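Local coordinates for fructokinase (Xylella fastidiosa Temecula1, PDB 3LJS), which probably transfers a phosphate group from ATP to fructose, as a member of the PfkB family of carbohydrate kinases, at residues Glu147-Phe150 with Glu151-Arg155; Leu184-Gly187 with Leu188-Asp192; Ala214-Gln217 with Gln218-Gly222. All coordinates share one frame; numbering follows the deposited sequence.

Each contact is local, spanning one to two helical turns, so none closes a long loop; the three follow one another along the chain without nesting or crossing. Contact 1 lies within helix 143-158, between strands 130-136 and 162-166 of the large sheet. Contact 2 runs off the C-terminal end of helix 181-189 toward strand 193-197, and contact 3 off that of helix 212-220, ahead of strand 226-230. Contact 2 touches both others: Phe150 and Met153 of contact 1 pack on Lys186, Gly187 and Ala191, while Trp185 and Leu188 meet Val215, Gln218 and Leu219 of contact 3. Contacts 1 and 3 stay about 10 Å apart at their nearest atoms.

Contact 1 of 3, residues Glu147-Phe150 with Glu151-Arg155; sequences EVTF and EGMRR
Residues 147-150 and 151-155 are successive turns of one regular helix, in which the amides of Glu151, Gly152, Met153 and Arg154 bond to the carbonyls of Glu147, Val148, Thr149 and Phe150 respectively. On the outer side, Glu147 and Arg154 cross at about a right angle, and Arg154 NH2 donates to Glu147 OE1 at 2.9 Å. That oxygen lies near the guanidinium plane, yet the nitrogen reaches it from above the carboxylate plane, and the N-H...O angle is only 135°. Water 1 adds a second link, donating to Glu147 OE2 and accepting from Arg154 NH1 at 2.8 Å. Glu151 extends this into a four-residue salt-bridge network: its OE1 takes Arg154 NH2 at 2.9 Å, through the anti lone pair, and Arg154 NE at 3.3 Å, while OE2 receives Arg155 NH2 at 3.1 Å. The two arginines probably offset the proximity of the two glutamates. A bend at chi3 (-62°) folds the Arg154 guanidinium back over the helix, one face over the Phe150 carbonyl carbon and CB. This helix forms the crossover of a right-handed beta-alpha-beta unit between strands 130-136 and 162-166, in the Rossmann-like core of the ribokinase fold. On its buried side the selenium of Met153, which is present as selenomethionine, sits at the edge of the Phe150 ring, 4.5 Å from CD1, and Met153 CG lies 3.2 Å from Thr149 O. Thr149 OG1 is within hydrogen-bonding geometry of Ser139 O, its main partner, and of Ile145 O, with one proton to share, and Met153 also packs on Val163 and Phe165.

Contact 2 of 3, residues Leu184-Gly187 with Leu188-Asp192; sequences LWKG and LSLAD
Leu184-Gly187 is helical, near the C-terminal end of helix 181-189, and beyond it the backbone passes from helical bonds, such as Leu188 N to Leu184 O at 2.9 Å, to one spanning three residues, Leu190 N to Gly187 O at 3.0 Å, with the amide well above the carbonyl plane. Ser189 OG also turns back on the helix, donating to Lys186 O at 2.7 Å. Its chi1 of 71° puts OG between the backbone N and the carbonyl carbon, within reach of the preceding turn. Lys186 O thereby gains a short side-chain bond in addition to weak ones from Ser189 N and Leu190 N. Here the chain leaves the helical crossover of the beta-alpha-beta unit made with strands 162-166 and 193-197. On another side of the helix, Leu188 CD1 approaches Trp185 CE3 at 3.9 Å, the two side chains lying oblique to each other, while Leu188 CG rests 3.1 Å from Leu184 O. The indole NE1 is hydrogen-bonded to Thr207 OG1, and its six-membered ring, with Leu188, packs on Leu219 of helix 212-220. Leu190 CG lies over Lys186 O at 3.4 Å, and its side chain also meets Phe150 of helix 143-158.

Contact 3 of 3, residues Ala214-Gln217 with Gln218-Gly222; sequences AVIQ and QLWQG
Ile216 and Trp220 form the close-packed part of this helical turn. Their side chains lie side by side and point the same way, with Ile216 CG2 3.4 Å from Trp220 NE1. CG2 is the branch anti to the backbone N, which sets it alongside the indole. Ile216 O lies over one face of the ring toward its rim, 3.4 Å from Trp220 CG, and also accepts Trp220 N at 3.2 Å. On the buried side Leu219 CG lies 3.4 Å from Val215 O, and the Leu219 side chain continues onto Leu227.

The Gln217 and Gln221 side is looser and solvent-exposed. The Gln217 amide stands nearly upright to the indole, their planes 81° apart, with OE1 at the ring edge 3.9 Å from Trp220 CD1. Water 2 appears to link Gln217 O and OE1 with Gln221 NE2, though its 2.5 Å approaches to Gln217 O and Gln221 NE2 leave its position doubtful, and the direct Gln221 N to Gln217 O bond is weak, at 3.4 Å. Ahead of strand 226-230, helix 212-220 is an amphipathic surface helix of the ribokinase fold, its apolar side facing the large sheet and helices 181-189 and 198-207.

Contact 1 of 3, residues Glu147-Phe150 with Glu151-Arg155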
ATOM      1  N   GLU B 147       6.640 -16.950  16.463  1.00 22.08           N
ATOM      2  CA  GLU B 147       6.244 -17.950  17.447  1.00 22.18           C
ATOM      3  C   GLU B 147       5.062 -18.760  16.930  1.00 21.80           C
ATOM      4  O   GLU B 147       4.971 -19.962  17.174  1.00 21.73           O
ATOM      5  CB  GLU B 147       5.881 -17.285  18.781  1.00 23.84           C
ATOM      6  CG  GLU B 147       5.226 -18.241  19.781  1.00 25.54           C
ATOM      7  CD  GLU B 147       6.118 -19.415  20.176  1.00 28.08           C
ATOM      8  OE1 GLU B 147       5.583 -20.398  20.734  1.00 29.46           O
ATOM      9  OE2 GLU B 147       7.346 -19.356  19.943  1.00 27.29           O
ATOM     10  N   VAL B 148       4.153 -18.098  16.222  1.00 20.64           N
ATOM     11  CA  VAL B 148       2.991 -18.776  15.648  1.00 19.23           C
ATOM     12  C   VAL B 148       3.473 -19.802  14.609  1.00 20.10           C
ATOM     13  O   VAL B 148       2.968 -20.929  14.547  1.00 20.05           O
ATOM     14  CB  VAL B 148       2.035 -17.759  14.973  1.00 20.68           C
ATOM     15  CG1 VAL B 148       0.973 -18.487  14.165  1.00 20.33           C
ATOM     16  CG2 VAL B 148       1.368 -16.880  16.044  1.00 20.04           C
ATOM     17  N   THR B 149       4.462 -19.415  13.806  1.00 17.58           N
ATOM     18  CA  THR B 149       4.996 -20.315  12.790  1.00 17.88           C
ATOM     19  C   THR B 149       5.678 -21.518  13.465  1.00 19.16           C
ATOM     20  O   THR B 149       5.468 -22.663  13.061  1.00 20.29           O
ATOM     21  CB  THR B 149       6.011 -19.588  11.855  1.00 19.45           C
ATOM     22  OG1 THR B 149       5.393 -18.426  11.282  1.00 19.33           O
ATOM     23  CG2 THR B 149       6.456 -20.507  10.714  1.00 17.30           C
ATOM     24  N   PHE B 150       6.472 -21.268  14.503  1.00 18.47           N
ATOM     25  CA  PHE B 150       7.150 -22.362  15.190  1.00 18.99           C
ATOM     26  C   PHE B 150       6.131 -23.322  15.801  1.00 19.76           C
ATOM     27  O   PHE B 150       6.282 -24.538  15.698  1.00 20.50           O
ATOM     28  CB  PHE B 150       8.083 -21.834  16.286  1.00 19.60           C
ATOM     29  CG  PHE B 150       9.146 -20.888  15.788  1.00 19.71           C
ATOM     30  CD1 PHE B 150       9.805 -21.121  14.583  1.00 18.89           C
ATOM     31  CD2 PHE B 150       9.518 -19.782  16.549  1.00 21.15           C
ATOM     32  CE1 PHE B 150      10.823 -20.268  14.140  1.00 18.20           C
ATOM     33  CE2 PHE B 150      10.537 -18.921  16.119  1.00 20.69           C
ATOM     34  CZ  PHE B 150      11.189 -19.165  14.914  1.00 19.31           C
ATOM     35  N   GLU B 151       5.089 -22.772  16.424  1.00 19.99           N
ATOM     36  CA  GLU B 151       4.049 -23.586  17.045  1.00 19.82           C
ATOM     37  C   GLU B 151       3.344 -24.430  15.991  1.00 20.48           C
ATOM     38  O   GLU B 151       3.001 -25.588  16.236  1.00 18.94           O
ATOM     39  CB  GLU B 151       3.038 -22.694  17.776  1.00 21.00           C
ATOM     40  CG  GLU B 151       1.930 -23.438  18.520  1.00 20.47           C
ATOM     41  CD  GLU B 151       2.449 -24.470  19.530  1.00 26.08           C
ATOM     42  OE1 GLU B 151       3.580 -24.316  20.041  1.00 24.81           O
ATOM     43  OE2 GLU B 151       1.708 -25.435  19.827  1.00 24.10           O
ATOM     44  N   GLY B 152       3.123 -23.843  14.819  1.00 19.99           N
ATOM     45  CA  GLY B 152       2.490 -24.586  13.746  1.00 18.65           C
ATOM     46  C   GLY B 152       3.371 -25.752  13.321  1.00 19.28           C
ATOM     47  O   GLY B 152       2.880 -26.857  13.070  1.00 18.69           O
HETATM   48  N   MSE B 153       4.677 -25.512  13.236  1.00 18.07           N
HETATM   49  CA  MSE B 153       5.611 -26.562  12.848  1.00 20.06           C
HETATM   50  C   MSE B 153       5.662 -27.660  13.910  1.00 19.75           C
HETATM   51  O   MSE B 153       5.738 -28.844  13.576  1.00 18.90           O
HETATM   52  CB  MSE B 153       7.012 -25.982  12.635  1.00 23.44           C
HETATM   53  CG  MSE B 153       7.116 -24.977  11.493  1.00 26.38           C
HETATM   54 SE   MSE B 153       8.884 -24.147  11.392  1.00 39.76          SE
HETATM   55  CE  MSE B 153       9.697 -25.275  10.054  1.00 35.24           C
ATOM     56  N   ARG B 154       5.619 -27.274  15.186  1.00 18.77           N
ATOM     57  CA  ARG B 154       5.654 -28.254  16.269  1.00 20.59           C
ATOM     58  C   ARG B 154       4.356 -29.056  16.323  1.00 19.62           C
ATOM     59  O   ARG B 154       4.360 -30.262  16.588  1.00 19.98           O
ATOM     60  CB  ARG B 154       5.895 -27.564  17.622  1.00 19.71           C
ATOM     61  CG  ARG B 154       7.305 -27.001  17.790  1.00 21.29           C
ATOM     62  CD  ARG B 154       7.527 -26.414  19.189  1.00 23.99           C
ATOM     63  NE  ARG B 154       6.635 -25.292  19.468  1.00 23.63           N
ATOM     64  CZ  ARG B 154       7.038 -24.034  19.629  1.00 26.40           C
ATOM     65  NH1 ARG B 154       8.328 -23.730  19.543  1.00 25.38           N
ATOM     66  NH2 ARG B 154       6.147 -23.078  19.872  1.00 24.61           N
ATOM     67  N   ARG B 155       3.243 -28.379  16.071  1.00 19.38           N
ATOM     68  CA  ARG B 155       1.938 -29.024  16.086  1.00 20.81           C
ATOM     69  C   ARG B 155       1.851 -30.004  14.906  1.00 19.99           C
ATOM     70  O   ARG B 155       1.357 -31.124  15.039  1.00 18.54           O
ATOM     71  CB  ARG B 155       0.842 -27.950  15.992  1.00 24.77           C
ATOM     72  CG  ARG B 155      -0.549 -28.422  16.360  1.00 33.18           C
ATOM     73  CD  ARG B 155      -1.479 -27.236  16.630  1.00 37.85           C
ATOM     74  NE  ARG B 155      -1.051 -26.450  17.789  1.00 41.79           N
ATOM     75  CZ  ARG B 155      -1.748 -25.442  18.316  1.00 43.11           C
ATOM     76  NH1 ARG B 155      -2.915 -25.088  17.789  1.00 39.50           N
ATOM     77  NH2 ARG B 155      -1.282 -24.795  19.378  1.00 42.38           N
TER
HETATM   78  O   HOH W   1       8.993 -21.286  20.753  1.00 35.90           O

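Contact 2 of 3, residues Leu184-Gly187 with Leu188-Asp192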
ATOM      1  N   LEU B 184      15.757 -17.934  12.081  1.00 22.58           N
ATOM      2  CA  LEU B 184      16.000 -18.785  10.930  1.00 24.09           C
ATOM      3  C   LEU B 184      16.526 -20.144  11.385  1.00 24.63           C
ATOM      4  O   LEU B 184      16.043 -21.178  10.928  1.00 24.12           O
ATOM      5  CB  LEU B 184      16.992 -18.120   9.970  1.00 23.66           C
ATOM      6  CG  LEU B 184      16.506 -16.787   9.383  1.00 25.92           C
ATOM      7  CD1 LEU B 184      17.564 -16.205   8.452  1.00 23.23           C
ATOM      8  CD2 LEU B 184      15.197 -17.009   8.632  1.00 24.10           C
ATOM      9  N   TRP B 185      17.505 -20.150  12.288  1.00 25.10           N
ATOM     10  CA  TRP B 185      18.053 -21.416  12.778  1.00 24.56           C
ATOM     11  C   TRP B 185      17.003 -22.224  13.533  1.00 24.41           C
ATOM     12  O   TRP B 185      16.980 -23.448  13.444  1.00 23.80           O
ATOM     13  CB  TRP B 185      19.268 -21.186  13.689  1.00 25.21           C
ATOM     14  CG  TRP B 185      20.559 -20.985  12.946  1.00 26.69           C
ATOM     15  CD1 TRP B 185      21.322 -19.850  12.915  1.00 27.71           C
ATOM     16  CD2 TRP B 185      21.231 -21.943  12.120  1.00 26.71           C
ATOM     17  NE1 TRP B 185      22.428 -20.043  12.121  1.00 28.73           N
ATOM     18  CE2 TRP B 185      22.398 -21.318  11.621  1.00 28.53           C
ATOM     19  CE3 TRP B 185      20.963 -23.268  11.753  1.00 26.60           C
ATOM     20  CZ2 TRP B 185      23.296 -21.974  10.773  1.00 28.73           C
ATOM     21  CZ3 TRP B 185      21.858 -23.923  10.908  1.00 28.93           C
ATOM     22  CH2 TRP B 185      23.012 -23.272  10.428  1.00 28.96           C
ATOM     23  N   LYS B 186      16.139 -21.546  14.282  1.00 23.75           N
ATOM     24  CA  LYS B 186      15.106 -22.254  15.024  1.00 24.49           C
ATOM     25  C   LYS B 186      14.134 -22.928  14.062  1.00 23.30           C
ATOM     26  O   LYS B 186      13.754 -24.087  14.256  1.00 23.85           O
ATOM     27  CB  LYS B 186      14.340 -21.305  15.945  1.00 27.06           C
ATOM     28  CG  LYS B 186      13.279 -22.020  16.762  1.00 30.95           C
ATOM     29  CD  LYS B 186      12.819 -21.191  17.944  1.00 36.77           C
ATOM     30  CE  LYS B 186      11.837 -21.972  18.811  1.00 39.03           C
ATOM     31  NZ  LYS B 186      11.443 -21.199  20.024  1.00 40.51           N
ATOM     32  N   GLY B 187      13.727 -22.202  13.028  1.00 21.50           N
ATOM     33  CA  GLY B 187      12.817 -22.774  12.054  1.00 20.79           C
ATOM     34  C   GLY B 187      13.472 -23.977  11.399  1.00 22.37           C
ATOM     35  O   GLY B 187      12.847 -25.030  11.223  1.00 19.83           O
ATOM     36  N   LEU B 188      14.748 -23.819  11.056  1.00 20.16           N
ATOM     37  CA  LEU B 188      15.521 -24.881  10.420  1.00 20.86           C
ATOM     38  C   LEU B 188      15.629 -26.136  11.279  1.00 21.23           C
ATOM     39  O   LEU B 188      15.656 -27.249  10.753  1.00 21.52           O
ATOM     40  CB  LEU B 188      16.926 -24.371  10.081  1.00 20.65           C
ATOM     41  CG  LEU B 188      16.989 -23.379   8.915  1.00 21.51           C
ATOM     42  CD1 LEU B 188      18.362 -22.702   8.865  1.00 21.24           C
ATOM     43  CD2 LEU B 188      16.708 -24.128   7.616  1.00 18.07           C
ATOM     44  N   SER B 189      15.692 -25.962  12.595  1.00 20.80           N
ATOM     45  CA  SER B 189      15.806 -27.105  13.498  1.00 21.62           C
ATOM     46  C   SER B 189      14.488 -27.864  13.647  1.00 20.43           C
ATOM     47  O   SER B 189      14.474 -29.002  14.107  1.00 20.84           O
ATOM     48  CB  SER B 189      16.262 -26.645  14.885  1.00 22.59           C
ATOM     49  OG  SER B 189      15.221 -25.937  15.538  1.00 25.41           O
ATOM     50  N   LEU B 190      13.388 -27.232  13.255  1.00 19.28           N
ATOM     51  CA  LEU B 190      12.069 -27.846  13.382  1.00 20.11           C
ATOM     52  C   LEU B 190      11.534 -28.489  12.106  1.00 20.16           C
ATOM     53  O   LEU B 190      10.452 -29.078  12.114  1.00 20.65           O
ATOM     54  CB  LEU B 190      11.059 -26.800  13.858  1.00 19.41           C
ATOM     55  CG  LEU B 190      11.261 -26.236  15.266  1.00 20.88           C
ATOM     56  CD1 LEU B 190      10.330 -25.045  15.480  1.00 19.74           C
ATOM     57  CD2 LEU B 190      10.993 -27.334  16.301  1.00 20.36           C
ATOM     58  N   ALA B 191      12.289 -28.390  11.020  1.00 18.72           N
ATOM     59  CA  ALA B 191      11.836 -28.929   9.743  1.00 19.28           C
ATOM     60  C   ALA B 191      12.452 -30.259   9.328  1.00 17.95           C
ATOM     61  O   ALA B 191      13.617 -30.519   9.588  1.00 17.89           O
ATOM     62  CB  ALA B 191      12.070 -27.889   8.639  1.00 17.97           C
ATOM     63  N   ASP B 192      11.642 -31.093   8.681  1.00 18.36           N
ATOM     64  CA  ASP B 192      12.083 -32.394   8.176  1.00 17.76           C
ATOM     65  C   ASP B 192      12.731 -32.176   6.810  1.00 16.72           C
ATOM     66  O   ASP B 192      13.708 -32.835   6.457  1.00 15.74           O
ATOM     67  CB  ASP B 192      10.883 -33.325   7.994  1.00 19.16           C
ATOM     68  CG  ASP B 192      10.165 -33.611   9.294  1.00 19.71           C
ATOM     69  OD1 ASP B 192      10.688 -34.411  10.096  1.00 21.41           O
ATOM     70  OD2 ASP B 192       9.084 -33.030   9.515  1.00 20.33           O
TER

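Contact 3 of 3, residues Ala214-Gln217 with Gln218-Gly222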
ATOM      1  N   ALA B 214      29.595 -27.031   7.695  1.00 30.87           N
ATOM      2  CA  ALA B 214      29.224 -26.800   9.086  1.00 29.54           C
ATOM      3  C   ALA B 214      27.723 -26.531   9.190  1.00 28.62           C
ATOM      4  O   ALA B 214      27.073 -26.953  10.148  1.00 28.20           O
ATOM      5  CB  ALA B 214      30.006 -25.620   9.650  1.00 29.85           C
ATOM      6  N   VAL B 215      27.179 -25.823   8.202  1.00 27.28           N
ATOM      7  CA  VAL B 215      25.752 -25.511   8.188  1.00 26.49           C
ATOM      8  C   VAL B 215      24.944 -26.797   8.049  1.00 25.50           C
ATOM      9  O   VAL B 215      23.987 -27.026   8.785  1.00 26.10           O
ATOM     10  CB  VAL B 215      25.389 -24.572   7.018  1.00 25.84           C
ATOM     11  CG1 VAL B 215      23.873 -24.418   6.928  1.00 24.24           C
ATOM     12  CG2 VAL B 215      26.040 -23.209   7.219  1.00 23.81           C
ATOM     13  N   ILE B 216      25.339 -27.634   7.099  1.00 25.34           N
ATOM     14  CA  ILE B 216      24.649 -28.894   6.860  1.00 26.00           C
ATOM     15  C   ILE B 216      24.708 -29.793   8.093  1.00 26.24           C
ATOM     16  O   ILE B 216      23.709 -30.408   8.464  1.00 24.38           O
ATOM     17  CB  ILE B 216      25.243 -29.619   5.634  1.00 25.95           C
ATOM     18  CG1 ILE B 216      24.994 -28.770   4.382  1.00 25.28           C
ATOM     19  CG2 ILE B 216      24.616 -30.997   5.483  1.00 25.11           C
ATOM     20  CD1 ILE B 216      25.617 -29.318   3.114  1.00 25.09           C
ATOM     21  N   GLN B 217      25.871 -29.859   8.737  1.00 26.16           N
ATOM     22  CA  GLN B 217      26.006 -30.674   9.941  1.00 27.15           C
ATOM     23  C   GLN B 217      25.095 -30.141  11.039  1.00 26.70           C
ATOM     24  O   GLN B 217      24.532 -30.907  11.818  1.00 27.23           O
ATOM     25  CB  GLN B 217      27.458 -30.687  10.425  1.00 29.46           C
ATOM     26  CG  GLN B 217      28.400 -31.433   9.501  1.00 32.82           C
ATOM     27  CD  GLN B 217      27.883 -32.817   9.151  1.00 36.77           C
ATOM     28  OE1 GLN B 217      27.517 -33.597  10.034  1.00 40.96           O
ATOM     29  NE2 GLN B 217      27.850 -33.131   7.861  1.00 38.32           N
ATOM     30  N   GLN B 218      24.940 -28.823  11.093  1.00 27.42           N
ATOM     31  CA  GLN B 218      24.078 -28.197  12.092  1.00 28.88           C
ATOM     32  C   GLN B 218      22.623 -28.620  11.859  1.00 26.94           C
ATOM     33  O   GLN B 218      21.878 -28.888  12.805  1.00 25.81           O
ATOM     34  CB  GLN B 218      24.188 -26.672  12.000  1.00 33.19           C
ATOM     35  CG  GLN B 218      23.462 -25.934  13.109  1.00 40.38           C
ATOM     36  CD  GLN B 218      24.173 -26.061  14.439  1.00 46.68           C
ATOM     37  OE1 GLN B 218      25.268 -25.520  14.624  1.00 50.06           O
ATOM     38  NE2 GLN B 218      23.562 -26.785  15.371  1.00 48.09           N
ATOM     39  N   LEU B 219      22.222 -28.673  10.592  1.00 25.34           N
ATOM     40  CA  LEU B 219      20.860 -29.071  10.250  1.00 24.88           C
ATOM     41  C   LEU B 219      20.568 -30.493  10.720  1.00 24.02           C
ATOM     42  O   LEU B 219      19.479 -30.776  11.218  1.00 21.20           O
ATOM     43  CB  LEU B 219      20.641 -28.982   8.737  1.00 25.00           C
ATOM     44  CG  LEU B 219      20.714 -27.582   8.126  1.00 26.58           C
ATOM     45  CD1 LEU B 219      20.409 -27.656   6.636  1.00 26.38           C
ATOM     46  CD2 LEU B 219      19.714 -26.674   8.823  1.00 27.29           C
ATOM     47  N   TRP B 220      21.547 -31.380  10.565  1.00 22.71           N
ATOM     48  CA  TRP B 220      21.386 -32.774  10.969  1.00 23.05           C
ATOM     49  C   TRP B 220      21.222 -32.916  12.487  1.00 25.60           C
ATOM     50  O   TRP B 220      20.810 -33.971  12.975  1.00 24.19           O
ATOM     51  CB  TRP B 220      22.587 -33.599  10.499  1.00 22.41           C
ATOM     52  CG  TRP B 220      22.793 -33.661   8.999  1.00 21.06           C
ATOM     53  CD1 TRP B 220      23.960 -33.956   8.357  1.00 22.38           C
ATOM     54  CD2 TRP B 220      21.805 -33.482   7.965  1.00 22.00           C
ATOM     55  NE1 TRP B 220      23.768 -33.973   6.997  1.00 21.57           N
ATOM     56  CE2 TRP B 220      22.457 -33.684   6.726  1.00 21.74           C
ATOM     57  CE3 TRP B 220      20.438 -33.170   7.964  1.00 20.41           C
ATOM     58  CZ2 TRP B 220      21.788 -33.589   5.496  1.00 21.77           C
ATOM     59  CZ3 TRP B 220      19.772 -33.074   6.736  1.00 21.68           C
ATOM     60  CH2 TRP B 220      20.451 -33.283   5.523  1.00 20.53           C
ATOM     61  N   GLN B 221      21.541 -31.853  13.228  1.00 27.28           N
ATOM     62  CA  GLN B 221      21.405 -31.864  14.687  1.00 28.51           C
ATOM     63  C   GLN B 221      19.935 -31.720  15.065  1.00 27.42           C
ATOM     64  O   GLN B 221      19.543 -32.021  16.194  1.00 28.21           O
ATOM     65  CB  GLN B 221      22.193 -30.711  15.318  1.00 31.88           C
ATOM     66  CG  GLN B 221      23.688 -30.779  15.083  1.00 38.38           C
ATOM     67  CD  GLN B 221      24.289 -32.067  15.607  1.00 42.35           C
ATOM     68  OE1 GLN B 221      24.285 -32.326  16.813  1.00 46.69           O
ATOM     69  NE2 GLN B 221      24.801 -32.890  14.700  1.00 44.77           N
ATOM     70  N   GLY B 222      19.130 -31.247  14.118  1.00 24.27           N
ATOM     71  CA  GLY B 222      17.712 -31.076  14.373  1.00 23.72           C
ATOM     72  C   GLY B 222      16.861 -32.171  13.753  1.00 23.29           C
ATOM     73  O   GLY B 222      17.230 -33.348  13.772  1.00 21.45           O
TER
HETATM   74  O   HOH W   2      25.650 -33.136  12.313  1.00 41.80           O